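Long-range contacts in Alpha/beta hydrolase (Pseudomonas aeruginosa PAO1, PDB 4R1D), which probably acts as a lipase effector (Tle4) of the H2 type VI secretion system, binds calcium, and is held in complex with the protein Tli4: residues V111-Q116 against W136-R141; T60-K65 against N210-N215; V51-G56 against I251-S256. All blocks are in the same frame, centred on the assembly; numbering follows the deposited sequence.

Contact 1. Residues V111-Q116 against W136-R141; sequences VEVDDQ and WGKVMR
D115 and K138 bring their backbones together with their CA atoms 4.0 Å apart, a close approach made without a direct hydrogen bond between the two segments. The chain leaves strand 111-113 through an Asx turn at D114 and there meets the irregular loop between helices 128-133 and 141-155. One link of this meeting is a CA-H...O contact: CA of K138 lies 3.5 Å from O of D114, and its angle at the hydrogen of 170° is nearly straight. G137, which has no side chain, lets its peptide lie against that of D115. The main apolar piece is the aliphatic part of K138. Its CG fits against two residues at once, 3.7 Å from CG1 of V113 and 3.6 Å from CB of D115. V113 offers CG1 because that methyl is anti to its backbone N (chi1 174°). Beyond CG the lysine runs extended, and its NZ bonds to O of C206 and forms a cation-pi contact with Y225. OD2 of D115 stays 6.1 Å from NZ of K138, so the pair makes no salt bridge and any electrostatic attraction between them is probably modest. D114 divides its carboxylate, with OD2 in a salt bridge to R73 and OD1 closing the turn by accepting from N of Q116 at 2.9 Å, the donor standing 49° out of the carboxylate plane. A water completes the joint: it donates to O of D115 and accepts from N of G137, each at 2.9 Å.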
loop_
_atom_site.group_PDB
_atom_site.type_symbol
_atom_site.label_atom_id
_atom_site.label_comp_id
_atom_site.label_asym_id
_atom_site.label_seq_id
_atom_site.Cartn_x
_atom_site.Cartn_y
_atom_site.Cartn_z
ATOM N N VAL A 111 6.273 6.581 1.431
ATOM C CA VAL A 111 6.054 5.633 2.513
ATOM C C VAL A 111 7.124 4.548 2.515
ATOM O O VAL A 111 7.833 4.377 1.541
ATOM C CB VAL A 111 4.661 4.936 2.417
ATOM C CG1 VAL A 111 3.523 5.963 2.513
ATOM C CG2 VAL A 111 4.554 4.070 1.143
ATOM N N GLU A 112 7.224 3.813 3.620
ATOM C CA GLU A 112 8.119 2.652 3.700
ATOM C C GLU A 112 7.547 1.596 4.641
ATOM O O GLU A 112 6.702 1.889 5.488
ATOM C CB GLU A 112 9.518 3.062 4.181
ATOM C CG GLU A 112 9.522 3.633 5.587
ATOM C CD GLU A 112 10.907 4.056 6.079
ATOM O OE1 GLU A 112 11.849 4.128 5.265
ATOM O OE2 GLU A 112 11.033 4.325 7.290
ATOM N N VAL A 113 7.979 0.356 4.468
ATOM C CA VAL A 113 7.569 -0.713 5.371
ATOM C C VAL A 113 7.813 -0.353 6.834
ATOM O O VAL A 113 8.866 0.188 7.179
ATOM C CB VAL A 113 8.317 -2.007 5.057
ATOM C CG1 VAL A 113 7.999 -3.076 6.104
ATOM C CG2 VAL A 113 7.962 -2.472 3.650
ATOM N N ASP A 114 6.828 -0.652 7.676
ATOM C CA ASP A 114 6.906 -0.443 9.123
ATOM C C ASP A 114 6.875 -1.810 9.790
ATOM O O ASP A 114 5.857 -2.498 9.739
ATOM C CB ASP A 114 5.719 0.405 9.607
ATOM C CG ASP A 114 5.719 0.633 11.121
ATOM O OD1 ASP A 114 6.675 0.201 11.805
ATOM O OD2 ASP A 114 4.764 1.266 11.629
ATOM N N ASP A 115 7.986 -2.198 10.411
ATOM C CA ASP A 115 8.089 -3.516 11.029
ATOM C C ASP A 115 7.709 -3.539 12.506
ATOM O O ASP A 115 7.935 -4.538 13.196
ATOM C CB ASP A 115 9.491 -4.111 10.824
ATOM C CG ASP A 115 10.569 -3.373 11.596
ATOM O OD1 ASP A 115 10.271 -2.312 12.198
ATOM O OD2 ASP A 115 11.723 -3.867 11.597
ATOM N N GLN A 116 7.117 -2.445 12.988
ATOM C CA GLN A 116 6.814 -2.311 14.408
ATOM C C GLN A 116 5.356 -2.595 14.762
ATOM O O GLN A 116 4.864 -2.161 15.806
ATOM C CB GLN A 116 7.240 -0.918 14.895
ATOM C CG GLN A 116 8.726 -0.672 14.694
ATOM C CD GLN A 116 9.576 -1.539 15.612
ATOM O OE1 GLN A 116 10.513 -2.208 15.173
ATOM N NE2 GLN A 116 9.247 -1.530 16.892
ATOM N N TRP A 136 7.860 -10.320 11.351
ATOM C CA TRP A 136 6.454 -10.702 11.435
ATOM C C TRP A 136 5.550 -9.531 11.841
ATOM O O TRP A 136 4.337 -9.612 11.692
ATOM C CB TRP A 136 6.252 -11.861 12.407
ATOM C CG TRP A 136 6.877 -13.165 11.983
ATOM C CD1 TRP A 136 7.875 -13.363 11.063
ATOM C CD2 TRP A 136 6.541 -14.452 12.495
ATOM N NE1 TRP A 136 8.163 -14.713 10.965
ATOM C CE2 TRP A 136 7.358 -15.397 11.837
ATOM C CE3 TRP A 136 5.620 -14.899 13.443
ATOM C CZ2 TRP A 136 7.284 -16.763 12.107
ATOM C CZ3 TRP A 136 5.545 -16.258 13.707
ATOM C CH2 TRP A 136 6.375 -17.170 13.043
ATOM N N GLY A 137 6.150 -8.449 12.345
ATOM C CA GLY A 137 5.383 -7.275 12.723
ATOM C C GLY A 137 5.207 -6.314 11.560
ATOM O O GLY A 137 4.755 -5.188 11.738
ATOM N N LYS A 138 5.587 -6.754 10.368
ATOM C CA LYS A 138 5.439 -5.941 9.164
ATOM C C LYS A 138 4.060 -6.060 8.541
ATOM O O LYS A 138 3.700 -5.249 7.691
ATOM C CB LYS A 138 6.420 -6.408 8.095
ATOM C CG LYS A 138 7.866 -6.056 8.330
ATOM C CD LYS A 138 8.722 -6.805 7.334
ATOM C CE LYS A 138 10.214 -6.659 7.650
ATOM N NZ LYS A 138 11.057 -7.372 6.644
ATOM N N VAL A 139 3.315 -7.093 8.919
ATOM C CA VAL A 139 2.101 -7.460 8.185
ATOM C C VAL A 139 0.872 -7.652 9.073
ATOM O O VAL A 139 0.990 -7.836 10.286
ATOM C CB VAL A 139 2.317 -8.743 7.347
ATOM C CG1 VAL A 139 3.397 -8.518 6.310
ATOM C CG2 VAL A 139 2.661 -9.920 8.255
ATOM N N MET A 140 -0.307 -7.622 8.451
ATOM C CA MET A 140 -1.570 -7.764 9.168
ATOM C C MET A 140 -1.542 -9.013 10.054
ATOM O O MET A 140 -1.319 -10.134 9.580
ATOM C CB MET A 140 -2.727 -7.828 8.171
ATOM C CG MET A 140 -4.102 -7.753 8.795
ATOM S SD MET A 140 -5.364 -7.700 7.508
ATOM C CE MET A 140 -6.828 -7.507 8.516
ATOM N N ARG A 141 -1.760 -8.817 11.346
ATOM C CA ARG A 141 -1.523 -9.903 12.295
ATOM C C ARG A 141 -2.451 -11.107 12.122
ATOM O O ARG A 141 -1.986 -12.231 11.951
ATOM C CB ARG A 141 -1.579 -9.403 13.737
ATOM C CG ARG A 141 -1.468 -10.555 14.706
ATOM C CD ARG A 141 -0.815 -10.160 15.995
ATOM N NE ARG A 141 -1.393 -8.960 16.567
ATOM C CZ ARG A 141 -2.673 -8.810 16.889
ATOM N NH1 ARG A 141 -3.538 -9.787 16.674
ATOM N NH2 ARG A 141 -3.083 -7.668 17.424
HETATM O O HOH W 1 8.781 -7.255 12.651
#

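Contact 2. Residues T60-K65 against N210-N215; sequences TNLRNK and NWLQSN
L62 carries CD1 over the NE1-CE2 side of the W211 indole, 3.3 Å above the ring plane and displaced toward the rim. The nearest ring atom is NE1 of W211, 3.6 Å from CD1 of L62. With CG of L62 anti to the carbonyl carbon (chi1 -52°), CG too comes near NE1 of W211. The same CD1 of L62 also reaches CD1 of L212 at 3.9 Å, so one methyl touches two residues of the loop. The other branch, CD2 of L62, approaches CA of N210 at 4.1 Å. A polar bond fixes the edge of the indole: NE1 of W211 donates to O of T60 at 3.1 Å. The acceptor lies within 1° of the ring plane, and the donor meets a lone pair of the carbonyl, although the N-H...O angle of 141° shows a bent bond. On the loop side, residues 210-213 form a type I turn reinforced by an Asx turn, in which OD1 of N210 accepts from N of L212 at 3.1 Å. ND2 of N210 is held by O of A108, while OG1 of T60 bonds to N of Y209. The cluster is buried against the small antiparallel sheet, to whose middle strand L62 belongs: L62 also touches V71 and W72 of strand 70-72, and N210 and L212 pack on V111 of strand 111-113. Just beyond the turn, S214 N-caps helix 215-238, which follows strand 201-206 through this loop.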
loop_
_atom_site.group_PDB
_atom_site.type_symbol
_atom_site.label_atom_id
_atom_site.label_comp_id
_atom_site.label_asym_id
_atom_site.label_seq_id
_atom_site.Cartn_x
_atom_site.Cartn_y
_atom_site.Cartn_z
ATOM N N THR A 60 0.808 -5.034 4.222
ATOM C CA THR A 60 2.014 -4.633 4.942
ATOM C C THR A 60 1.816 -3.267 5.588
ATOM O O THR A 60 1.323 -2.343 4.953
ATOM C CB THR A 60 3.247 -4.597 3.994
ATOM O OG1 THR A 60 3.450 -5.897 3.405
ATOM C CG2 THR A 60 4.534 -4.157 4.734
ATOM N N ASN A 61 2.203 -3.158 6.852
ATOM C CA ASN A 61 2.168 -1.880 7.571
ATOM C C ASN A 61 3.108 -0.862 6.958
ATOM O O ASN A 61 4.212 -1.221 6.550
ATOM C CB ASN A 61 2.579 -2.101 9.024
ATOM C CG ASN A 61 1.692 -3.102 9.735
ATOM O OD1 ASN A 61 0.473 -3.108 9.555
ATOM N ND2 ASN A 61 2.304 -3.957 10.561
ATOM N N LEU A 62 2.699 0.410 6.928
ATOM C CA LEU A 62 3.521 1.465 6.337
ATOM C C LEU A 62 3.607 2.662 7.262
ATOM O O LEU A 62 2.665 2.963 8.002
ATOM C CB LEU A 62 2.925 1.959 5.011
ATOM C CG LEU A 62 2.595 0.888 3.974
ATOM C CD1 LEU A 62 1.861 1.530 2.806
ATOM C CD2 LEU A 62 3.870 0.177 3.509
ATOM N N ARG A 63 4.734 3.349 7.185
ATOM C CA ARG A 63 4.908 4.605 7.883
ATOM C C ARG A 63 5.438 5.628 6.903
ATOM O O ARG A 63 6.008 5.272 5.873
ATOM C CB ARG A 63 5.881 4.427 9.051
ATOM C CG ARG A 63 7.283 4.028 8.610
ATOM C CD ARG A 63 8.145 3.674 9.814
ATOM N NE ARG A 63 9.504 3.330 9.401
ATOM C CZ ARG A 63 10.291 2.488 10.059
ATOM N NH1 ARG A 63 9.844 1.873 11.150
ATOM N NH2 ARG A 63 11.510 2.240 9.614
ATOM N N ASN A 64 5.255 6.907 7.219
ATOM C CA ASN A 64 5.787 7.963 6.357
ATOM C C ASN A 64 7.317 7.875 6.356
ATOM O O ASN A 64 7.936 7.751 7.406
ATOM C CB ASN A 64 5.299 9.344 6.835
ATOM C CG ASN A 64 5.847 10.493 5.993
ATOM O OD1 ASN A 64 6.992 10.912 6.174
ATOM N ND2 ASN A 64 5.014 11.033 5.080
ATOM N N LYS A 65 7.920 7.906 5.175
ATOM C CA LYS A 65 9.349 7.670 5.026
ATOM C C LYS A 65 10.195 8.759 5.686
ATOM O O LYS A 65 11.273 8.476 6.227
ATOM C CB LYS A 65 9.705 7.528 3.539
ATOM C CG LYS A 65 11.118 7.078 3.274
ATOM C CD LYS A 65 11.477 7.201 1.784
ATOM C CE LYS A 65 10.498 6.470 0.909
ATOM N NZ LYS A 65 10.988 6.280 -0.498
ATOM N N ASN A 210 6.217 -2.412 0.195
ATOM C CA ASN A 210 5.448 -1.212 -0.050
ATOM C C ASN A 210 4.473 -1.490 -1.185
ATOM O O ASN A 210 4.832 -1.389 -2.350
ATOM C CB ASN A 210 6.403 -0.068 -0.391
ATOM C CG ASN A 210 5.685 1.188 -0.848
ATOM O OD1 ASN A 210 4.452 1.268 -0.830
ATOM N ND2 ASN A 210 6.470 2.200 -1.237
ATOM N N TRP A 211 3.251 -1.867 -0.823
ATOM C CA TRP A 211 2.243 -2.298 -1.799
ATOM C C TRP A 211 1.698 -1.156 -2.667
ATOM O O TRP A 211 1.029 -1.398 -3.668
ATOM C CB TRP A 211 1.109 -3.068 -1.095
ATOM C CG TRP A 211 0.529 -2.329 0.072
ATOM C CD1 TRP A 211 0.884 -2.456 1.396
ATOM C CD2 TRP A 211 -0.487 -1.326 0.023
ATOM N NE1 TRP A 211 0.137 -1.597 2.164
ATOM C CE2 TRP A 211 -0.714 -0.894 1.346
ATOM C CE3 TRP A 211 -1.245 -0.764 -1.013
ATOM C CZ2 TRP A 211 -1.654 0.089 1.663
ATOM C CZ3 TRP A 211 -2.186 0.219 -0.693
ATOM C CH2 TRP A 211 -2.378 0.634 0.634
ATOM N N LEU A 212 1.988 0.091 -2.302
ATOM C CA LEU A 212 1.568 1.222 -3.135
ATOM C C LEU A 212 2.418 1.367 -4.394
ATOM O O LEU A 212 1.951 1.851 -5.435
ATOM C CB LEU A 212 1.623 2.519 -2.329
ATOM C CG LEU A 212 0.518 2.636 -1.282
ATOM C CD1 LEU A 212 0.884 3.699 -0.265
ATOM C CD2 LEU A 212 -0.803 2.994 -1.993
ATOM N N GLN A 213 3.681 0.968 -4.305
ATOM C CA GLN A 213 4.563 1.120 -5.443
ATOM C C GLN A 213 4.347 -0.044 -6.395
ATOM O O GLN A 213 3.688 -1.024 -6.041
ATOM C CB GLN A 213 6.019 1.141 -4.984
ATOM C CG GLN A 213 6.556 -0.245 -4.661
ATOM C CD GLN A 213 7.919 -0.194 -4.008
ATOM O OE1 GLN A 213 8.567 0.868 -3.974
ATOM N NE2 GLN A 213 8.365 -1.332 -3.476
ATOM N N SER A 214 4.910 0.058 -7.600
ATOM C CA SER A 214 4.821 -1.044 -8.554
ATOM C C SER A 214 5.365 -2.328 -7.963
ATOM O O SER A 214 6.395 -2.334 -7.296
ATOM C CB SER A 214 5.598 -0.747 -9.842
ATOM O OG SER A 214 5.426 -1.812 -10.762
ATOM N N ASN A 215 4.678 -3.430 -8.226
ATOM C CA ASN A 215 5.187 -4.724 -7.833
ATOM C C ASN A 215 6.520 -5.041 -8.492
ATOM O O ASN A 215 7.297 -5.845 -7.985
ATOM C CB ASN A 215 4.121 -5.791 -8.093
ATOM C CG ASN A 215 2.895 -5.555 -7.254
ATOM O OD1 ASN A 215 1.832 -5.168 -7.758
ATOM N ND2 ASN A 215 3.045 -5.725 -5.949
#

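Contact 3. Residues V51-G56 against I251-S256; sequences VIFIPG and ILVTHS
I251 takes the first of the four backbone bonds between these two segments, its O accepting from N of I52 at 2.9 Å; the two short strand axes run parallel, crossing at -20°, with a closest approach of 4.6 Å. L252 turns to the face shared with I52 and I54, where its CD2 lies 3.8 Å from CB of I52 while its CD1 approaches CD1 of I54. V253 uses its backbone both ways, N donating to O of I52 and O accepting from N of I54. On the other face, CG2 of V253 meets CG1 of V51 at 3.6 Å, and CG1 of V253, anti to its backbone N (chi1 175°), turns to CD1 of F53. T254 lies alongside I54, pointing the same way and touching it through CG2, with OG1 bonded to H279. H255 donates its N to O of I54 at 2.8 Å, the last of the four. S256 then leaves the strand, its CB 3.7 Å from CA of G56. Its backbone takes phi 58° and psi -134°, and OG bonds to NE2 of H535. A serine with such torsions in the sharp turn between strand 250-255 and helix 258-267 is consistent with the nucleophile elbow of an alpha/beta hydrolase, with H535 as the probable triad histidine.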
loop_
_atom_site.group_PDB
_atom_site.type_symbol
_atom_site.label_atom_id
_atom_site.label_comp_id
_atom_site.label_asym_id
_atom_site.label_seq_id
_atom_site.Cartn_x
_atom_site.Cartn_y
_atom_site.Cartn_z
ATOM N N VAL A 51 12.263 -19.878 4.496
ATOM C CA VAL A 51 10.966 -19.726 3.856
ATOM C C VAL A 51 10.607 -18.245 3.924
ATOM O O VAL A 51 10.476 -17.700 5.009
ATOM C CB VAL A 51 9.906 -20.569 4.572
ATOM C CG1 VAL A 51 8.518 -20.308 3.994
ATOM C CG2 VAL A 51 10.270 -22.063 4.452
ATOM N N ILE A 52 10.446 -17.604 2.765
ATOM C CA ILE A 52 10.167 -16.176 2.712
ATOM C C ILE A 52 8.684 -15.971 2.440
ATOM O O ILE A 52 8.189 -16.334 1.376
ATOM C CB ILE A 52 10.942 -15.489 1.562
ATOM C CG1 ILE A 52 12.411 -15.927 1.547
ATOM C CG2 ILE A 52 10.814 -13.955 1.671
ATOM C CD1 ILE A 52 13.189 -15.588 2.811
ATOM N N PHE A 53 7.976 -15.395 3.402
ATOM C CA PHE A 53 6.550 -15.182 3.234
ATOM C C PHE A 53 6.340 -13.798 2.656
ATOM O O PHE A 53 6.871 -12.814 3.179
ATOM C CB PHE A 53 5.826 -15.320 4.575
ATOM C CG PHE A 53 4.346 -15.203 4.461
ATOM C CD1 PHE A 53 3.586 -16.297 4.093
ATOM C CD2 PHE A 53 3.714 -13.993 4.696
ATOM C CE1 PHE A 53 2.219 -16.198 3.983
ATOM C CE2 PHE A 53 2.334 -13.891 4.586
ATOM C CZ PHE A 53 1.593 -15.003 4.219
ATOM N N ILE A 54 5.595 -13.731 1.558
ATOM C CA ILE A 54 5.318 -12.478 0.903
ATOM C C ILE A 54 3.815 -12.241 0.975
ATOM O O ILE A 54 3.033 -13.010 0.409
ATOM C CB ILE A 54 5.782 -12.490 -0.567
ATOM C CG1 ILE A 54 7.242 -12.962 -0.665
ATOM C CG2 ILE A 54 5.558 -11.107 -1.214
ATOM C CD1 ILE A 54 7.805 -13.014 -2.094
ATOM N N PRO A 55 3.410 -11.171 1.667
ATOM C CA PRO A 55 2.000 -10.855 1.906
ATOM C C PRO A 55 1.344 -10.272 0.657
ATOM O O PRO A 55 1.997 -10.096 -0.364
ATOM C CB PRO A 55 2.062 -9.788 2.998
ATOM C CG PRO A 55 3.372 -9.080 2.732
ATOM C CD PRO A 55 4.317 -10.159 2.255
ATOM N N GLY A 56 0.056 -9.970 0.757
ATOM C CA GLY A 56 -0.687 -9.517 -0.398
ATOM C C GLY A 56 -1.279 -8.132 -0.290
ATOM O O GLY A 56 -0.686 -7.206 0.275
ATOM N N ILE A 251 12.693 -20.668 -0.267
ATOM C CA ILE A 251 11.397 -21.015 -0.852
ATOM C C ILE A 251 10.447 -19.862 -0.592
ATOM O O ILE A 251 10.333 -19.406 0.538
ATOM C CB ILE A 251 10.830 -22.286 -0.208
ATOM C CG1 ILE A 251 11.767 -23.464 -0.466
ATOM C CG2 ILE A 251 9.419 -22.583 -0.730
ATOM C CD1 ILE A 251 11.469 -24.674 0.406
ATOM N N LEU A 252 9.773 -19.380 -1.630
ATOM C CA LEU A 252 8.803 -18.294 -1.461
ATOM C C LEU A 252 7.422 -18.866 -1.151
ATOM O O LEU A 252 7.018 -19.868 -1.742
ATOM C CB LEU A 252 8.705 -17.438 -2.738
ATOM C CG LEU A 252 9.997 -16.820 -3.269
ATOM C CD1 LEU A 252 9.721 -15.877 -4.437
ATOM C CD2 LEU A 252 10.725 -16.069 -2.150
ATOM N N VAL A 253 6.711 -18.239 -0.221
ATOM C CA VAL A 253 5.308 -18.575 0.043
ATOM C C VAL A 253 4.570 -17.249 -0.011
ATOM O O VAL A 253 4.873 -16.324 0.758
ATOM C CB VAL A 253 5.130 -19.258 1.416
ATOM C CG1 VAL A 253 3.663 -19.482 1.707
ATOM C CG2 VAL A 253 5.915 -20.582 1.458
ATOM N N THR A 254 3.644 -17.122 -0.956
ATOM C CA THR A 254 3.030 -15.828 -1.214
ATOM C C THR A 254 1.534 -15.829 -0.967
ATOM O O THR A 254 0.858 -16.847 -1.127
ATOM C CB THR A 254 3.278 -15.358 -2.669
ATOM O OG1 THR A 254 2.410 -16.062 -3.562
ATOM C CG2 THR A 254 4.729 -15.613 -3.074
ATOM N N HIS A 255 1.022 -14.664 -0.593
ATOM C CA HIS A 255 -0.424 -14.453 -0.506
ATOM C C HIS A 255 -0.861 -13.391 -1.509
ATOM O O HIS A 255 -0.253 -12.321 -1.606
ATOM C CB HIS A 255 -0.792 -14.009 0.907
ATOM C CG HIS A 255 -2.257 -13.797 1.131
ATOM N ND1 HIS A 255 -3.186 -14.816 1.057
ATOM C CD2 HIS A 255 -2.950 -12.680 1.436
ATOM C CE1 HIS A 255 -4.388 -14.331 1.318
ATOM N NE2 HIS A 255 -4.271 -13.041 1.560
ATOM N N SER A 256 -1.903 -13.686 -2.269
ATOM C CA SER A 256 -2.552 -12.628 -3.044
ATOM C C SER A 256 -1.557 -11.941 -3.995
ATOM O O SER A 256 -0.792 -12.606 -4.695
ATOM C CB SER A 256 -3.172 -11.615 -2.065
ATOM O OG SER A 256 -3.898 -10.587 -2.731
#

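In the fold
From the N terminus, the chain runs along strand 48-54 and soon enters strand 62-64, so the first segments of contacts 3 and 2 follow closely. Strand 111-113 then joins the same small antiparallel sheet, and contact 1 closes the shortest loop when residues 136-141 return to it. Contact 2 closes next, after strand 201-206, and contact 3 last, at strand 250-255. The three loops are nested, 1 within 2 and 2 within 3, without crossing. Contact 3 joins neighbours in the central parallel sheet; the others tie the small sheet to loops flanking it. P55 bridges the groups, packing on V139 of contact 1 and T60 of contact 2.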